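Local coordinates for molybdenum-binding-protein (Azotobacter vinelandii, PDB 1H9M) that binds molybdate in the cytoplasm, in sites partly shared between the subunits of a trimer, and probably serves molybdenum homeostasis, at residues F12-S17 against V28-G33; L38-V42 against A136-L141. One frame throughout, in Å; residues are numbered along the deposited sequence.

Contact 1 of 2, residues F12-S17 against V28-G33; sequences FKGTVS and VDILLG
Val-16, in the t rotamer, lays CG2 against CG1 of Val-28 at 3.9 Å. Residues 12-16 and 28-32 are extended; Ser-17 and Gly-33 are not. The segments pair as the two arms of an antiparallel beta hairpin, strands 10-21 and 25-32. Their axes come within 4.4 Å at 138°, so the ladder is strongly twisted. Gly-14 with Leu-32 and Val-16 with Ile-30 are non-hydrogen-bonded pairs, CA to CA 4.4 Å. Between them Thr-15 and Leu-31 form a hydrogen-bonded pair: Thr-15 N to Leu-31 O is 3.0 Å, and Leu-31 N to Thr-15 O is 2.7 Å. Ser-17 N donates to Asp-29 O at 2.8 Å, and Gly-33 N to Lys-13 O at 3.3 Å. Leu-32 CD2 lies 4.1 Å from Phe-12 CB. Gly-14 CA is 3.3 Å from Leu-31 O, where a CB would clash. The hairpin belongs to the first of two TOBE domains (OB clan). Backbone bonding fixes the register; the apolar contacts lie on the buried face, which other strands cover.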
loop_
_atom_site.group_PDB
_atom_site.type_symbol
_atom_site.label_atom_id
_atom_site.label_comp_id
_atom_site.label_asym_id
_atom_site.label_seq_id
_atom_site.Cartn_x
_atom_site.Cartn_y
_atom_site.Cartn_z
ATOM N N PHE A 12 -8.237 14.863 1.160
ATOM C CA PHE A 12 -9.308 15.295 2.044
ATOM C C PHE A 12 -8.804 16.346 3.032
ATOM O O PHE A 12 -7.825 16.126 3.736
ATOM C CB PHE A 12 -9.889 14.150 2.830
ATOM C CG PHE A 12 -10.281 12.917 2.063
ATOM C CD1 PHE A 12 -9.486 11.797 2.079
ATOM C CD2 PHE A 12 -11.489 12.869 1.374
ATOM C CE1 PHE A 12 -9.860 10.651 1.407
ATOM C CE2 PHE A 12 -11.862 11.722 0.686
ATOM C CZ PHE A 12 -11.054 10.612 0.712
ATOM N N LYS A 13 -9.601 17.403 3.244
ATOM C CA LYS A 13 -9.239 18.373 4.278
ATOM C C LYS A 13 -9.879 18.048 5.613
ATOM O O LYS A 13 -11.002 17.564 5.721
ATOM C CB LYS A 13 -9.686 19.782 3.834
ATOM C CG LYS A 13 -8.883 20.338 2.669
ATOM C CD LYS A 13 -9.386 21.702 2.236
ATOM C CE LYS A 13 -8.905 22.095 0.844
ATOM N NZ LYS A 13 -9.551 23.369 0.396
ATOM N N GLY A 14 -9.100 18.277 6.676
ATOM C CA GLY A 14 -9.636 18.003 8.002
ATOM C C GLY A 14 -8.821 18.590 9.120
ATOM O O GLY A 14 -7.889 19.354 8.907
ATOM N N THR A 15 -9.197 18.216 10.347
ATOM C CA THR A 15 -8.483 18.671 11.530
ATOM C C THR A 15 -8.144 17.491 12.462
ATOM O O THR A 15 -8.985 16.593 12.645
ATOM C CB THR A 15 -9.196 19.683 12.477
ATOM O OG1 THR A 15 -10.461 19.080 12.786
ATOM C CG2 THR A 15 -9.491 20.971 11.708
ATOM N N VAL A 16 -6.947 17.562 12.994
ATOM C CA VAL A 16 -6.500 16.543 13.935
ATOM C C VAL A 16 -7.421 16.574 15.155
ATOM O O VAL A 16 -7.618 17.657 15.742
ATOM C CB VAL A 16 -5.030 16.688 14.351
ATOM C CG1 VAL A 16 -4.697 15.630 15.387
ATOM C CG2 VAL A 16 -4.096 16.546 13.150
ATOM N N SER A 17 -7.987 15.440 15.533
ATOM C CA SER A 17 -8.789 15.438 16.761
ATOM C C SER A 17 -8.035 14.790 17.901
ATOM O O SER A 17 -8.320 15.017 19.103
ATOM C CB SER A 17 -10.105 14.730 16.448
ATOM O OG SER A 17 -9.798 13.426 15.987
ATOM N N VAL A 28 -2.748 9.148 14.200
ATOM C CA VAL A 28 -3.404 10.473 14.124
ATOM C C VAL A 28 -4.857 10.297 13.718
ATOM O O VAL A 28 -5.245 9.599 12.771
ATOM C CB VAL A 28 -2.678 11.337 13.073
ATOM C CG1 VAL A 28 -3.259 12.759 13.108
ATOM C CG2 VAL A 28 -1.169 11.353 13.215
ATOM N N ASP A 29 -5.739 10.803 14.610
ATOM C CA ASP A 29 -7.166 10.729 14.320
ATOM C C ASP A 29 -7.598 12.103 13.806
ATOM O O ASP A 29 -7.092 13.147 14.197
ATOM C CB ASP A 29 -7.967 10.341 15.574
ATOM C CG ASP A 29 -7.265 9.128 16.195
ATOM O OD1 ASP A 29 -6.972 8.191 15.405
ATOM O OD2 ASP A 29 -6.938 9.132 17.399
ATOM N N ILE A 30 -8.355 12.045 12.743
ATOM C CA ILE A 30 -8.718 13.241 12.001
ATOM C C ILE A 30 -10.203 13.326 11.824
ATOM O O ILE A 30 -10.917 12.400 11.492
ATOM C CB ILE A 30 -8.075 13.273 10.604
ATOM C CG1 ILE A 30 -6.498 13.406 10.807
ATOM C CG2 ILE A 30 -8.467 14.418 9.717
ATOM C CD1 ILE A 30 -5.992 12.609 9.612
ATOM N N LEU A 31 -10.721 14.590 12.014
ATOM C CA LEU A 31 -12.162 14.753 11.745
ATOM C C LEU A 31 -12.247 15.432 10.398
ATOM O O LEU A 31 -11.627 16.481 10.148
ATOM C CB LEU A 31 -12.787 15.624 12.848
ATOM C CG LEU A 31 -14.267 15.961 12.598
ATOM C CD1 LEU A 31 -15.126 14.739 12.839
ATOM C CD2 LEU A 31 -14.648 17.099 13.576
ATOM N N LEU A 32 -12.987 14.813 9.488
ATOM C CA LEU A 32 -13.104 15.356 8.153
ATOM C C LEU A 32 -14.150 16.467 8.145
ATOM O O LEU A 32 -15.038 16.518 8.973
ATOM C CB LEU A 32 -13.423 14.357 7.041
ATOM C CG LEU A 32 -12.302 13.278 6.978
ATOM C CD1 LEU A 32 -12.666 12.350 5.825
ATOM C CD2 LEU A 32 -10.947 13.926 6.758
ATOM N N GLY A 33 -13.969 17.256 7.108
ATOM C CA GLY A 33 -14.709 18.462 6.821
ATOM C C GLY A 33 -16.207 18.276 6.961
ATOM O O GLY A 33 -16.945 19.216 7.267
#

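Contact 2 of 2, residues L38-V42 against A136-L141; sequences LAAVV and ASNVIL. With MOO (molybdate ion), chain F; MOO (molybdate ion), chain B.
One backbone hydrogen bond joins the segments: Val-41 N donates to Ala-136 O at 3.0 Å. Two CA-H...O contacts flank it, Ala-40 CA to Ala-136 O and Ala-136 CA to Ala-39 O, both 3.4 Å. Residues 38-42 are extended. Ala-136 (phi/psi -58/-31) and Ser-137 (-78/-1) bend the other segment into a turn, which extends again from Val-139 into strand 140-143. The nearest CA pair is Ala-40 and Ala-136, at 4.4 Å.

Apolar contacts do the rest. Ala-40 CB meets Val-139 CB at 3.7 Å and Leu-141 CD2 at 4.0 Å. Val-41 CG2 lies 3.9 Å from Ala-136 CB, and Val-42 CG1 4.3 Å from Leu-141 CG.

Two molybdate ions border the contact. Ala-136 N donates to O1 of the chain B molybdate at 2.8 Å. Val-42 CG1 lies 3.5 Å from O2 of the chain F molybdate. These are intersubunit sites: Thr-43 and Ser-46 of one subunit face Ser-79, Arg-81, Lys-135 and Ala-136 of another.

Strand 37-43 pairs with strand 25-32, while Ile-140 pairs with Val-61 of strand 57-62. The turn and strand 140-143 pack across strand 37-43, at the two edges of the five-stranded sheet, consistent with an OB-type barrel beside the second subunit.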
loop_
_atom_site.group_PDB
_atom_site.type_symbol
_atom_site.label_atom_id
_atom_site.label_comp_id
_atom_site.label_asym_id
_atom_site.label_seq_id
_atom_site.Cartn_x
_atom_site.Cartn_y
_atom_site.Cartn_z
ATOM N N LEU A 38 -11.182 9.911 10.137
ATOM C CA LEU A 38 -10.153 9.001 9.574
ATOM C C LEU A 38 -9.109 8.716 10.614
ATOM O O LEU A 38 -8.883 9.461 11.576
ATOM C CB LEU A 38 -9.469 9.687 8.396
ATOM C CG LEU A 38 -10.070 9.750 7.002
ATOM C CD1 LEU A 38 -9.017 10.398 6.094
ATOM C CD2 LEU A 38 -10.493 8.409 6.439
ATOM N N ALA A 39 -8.426 7.516 10.527
ATOM C CA ALA A 39 -7.221 7.399 11.345
ATOM C C ALA A 39 -6.012 7.182 10.377
ATOM O O ALA A 39 -6.218 6.410 9.441
ATOM C CB ALA A 39 -7.364 6.193 12.275
ATOM N N ALA A 40 -4.897 7.743 10.742
ATOM C CA ALA A 40 -3.704 7.522 9.959
ATOM C C ALA A 40 -2.546 7.108 10.827
ATOM O O ALA A 40 -2.487 7.452 12.001
ATOM C CB ALA A 40 -3.256 8.731 9.162
ATOM N N VAL A 41 -1.683 6.231 10.302
ATOM C CA VAL A 41 -0.432 5.913 10.981
ATOM C C VAL A 41 0.678 6.381 9.857
ATOM O O VAL A 41 0.868 6.063 9.245
ATOM C CB VAL A 41 -0.247 4.404 11.161
ATOM C CG1 VAL A 41 1.073 4.103 11.889
ATOM C CG2 VAL A 41 -1.323 3.912 12.177
ATOM N N VAL A 42 1.494 7.302 10.819
ATOM C CA VAL A 42 2.662 7.885 10.082
ATOM C C VAL A 42 3.895 7.697 11.011
ATOM O O VAL A 42 3.703 7.359 12.181
ATOM C CB VAL A 42 2.495 9.424 9.888
ATOM C CG1 VAL A 42 1.408 9.565 8.833
ATOM C CG2 VAL A 42 2.183 10.250 11.136
ATOM N N ALA A 136 -5.285 2.280 7.967
ATOM C CA ALA A 136 -4.674 3.464 8.549
ATOM C C ALA A 136 -3.251 3.730 8.075
ATOM O O ALA A 136 -2.813 4.888 7.922
ATOM C CB ALA A 136 -4.613 3.503 10.094
ATOM N N SER A 137 -2.504 2.671 7.760
ATOM C CA SER A 137 -1.136 2.819 7.302
ATOM C C SER A 137 -1.028 3.241 5.853
ATOM O O SER A 137 0.119 3.439 5.377
ATOM C CB SER A 137 -0.374 1.503 7.589
ATOM O OG SER A 137 -1.045 0.448 6.937
ATOM N N ASN A 138 -2.142 3.415 5.161
ATOM C CA ASN A 138 -2.110 3.842 3.748
ATOM C C ASN A 138 -2.585 5.301 3.619
ATOM O O ASN A 138 -3.241 5.667 2.646
ATOM C CB ASN A 138 -3.038 2.985 2.920
ATOM C CG ASN A 138 -2.446 1.563 2.824
ATOM O OD1 ASN A 138 -3.274 0.643 2.857
ATOM N ND2 ASN A 138 -1.125 1.483 2.741
ATOM N N VAL A 139 -2.519 6.050 4.734
ATOM C CA VAL A 139 -2.905 7.452 4.627
ATOM C C VAL A 139 -1.732 8.392 4.805
ATOM O O VAL A 139 -1.083 8.327 5.894
ATOM C CB VAL A 139 -3.974 7.776 5.673
ATOM C CG1 VAL A 139 -4.447 9.262 5.561
ATOM C CG2 VAL A 139 -5.216 6.877 5.528
ATOM N N ILE A 140 -1.477 9.237 3.828
ATOM C CA ILE A 140 -0.393 10.227 3.992
ATOM C C ILE A 140 -1.052 11.497 4.518
ATOM O O ILE A 140 -2.179 11.846 4.195
ATOM C CB ILE A 140 0.243 10.440 2.619
ATOM C CG1 ILE A 140 1.117 9.228 2.273
ATOM C CG2 ILE A 140 1.080 11.741 2.658
ATOM C CD1 ILE A 140 1.479 9.234 0.749
ATOM N N LEU A 141 -0.320 12.200 5.456
ATOM C CA LEU A 141 -0.951 13.452 5.901
ATOM C C LEU A 141 -0.102 14.604 5.382
ATOM O O LEU A 141 1.083 14.527 5.095
ATOM C CB LEU A 141 -0.813 13.542 7.438
ATOM C CG LEU A 141 -1.681 12.461 8.109
ATOM C CD1 LEU A 141 -1.513 12.619 9.676
ATOM C CD2 LEU A 141 -3.121 12.474 7.691
HETATM MO MO MOO F . 5.141 8.392 6.650
HETATM O O1 MOO F . 6.328 8.124 5.404
HETATM O O2 MOO F . 3.598 9.102 6.104
HETATM O O3 MOO F . 4.617 6.777 7.258
HETATM O O4 MOO F . 5.782 9.177 8.125
HETATM MO MO MOO B . -5.540 -0.957 10.463
HETATM O O1 MOO B . -6.347 0.405 9.737
HETATM O O2 MOO B . -5.792 -2.525 9.651
HETATM O O3 MOO B . -3.765 -0.709 10.259
HETATM O O4 MOO B . -5.719 -1.061 12.242
#

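From the N terminus, strand 10-21 runs out and strand 25-32 returns, so contact 1 closes a hairpin of ten intervening residues. The chain then turns into strand 37-43, which pairs with strand 25-32 through Val-28 O to Ala-40 N and Ile-30 O to Leu-38 N, both 2.8 Å. Contact 2 starts there and closes 93 residues later, once the chain has run through strands 57-62 to 129-134. The two contacts are in series and neither nests nor crosses. Ile-30 CD1 also packs on Leu-141 CD2 at 3.5 Å. The C-terminal strand is thereby tied to the N-terminal hairpin, and contact 2 links this sheet to the molybdate sites.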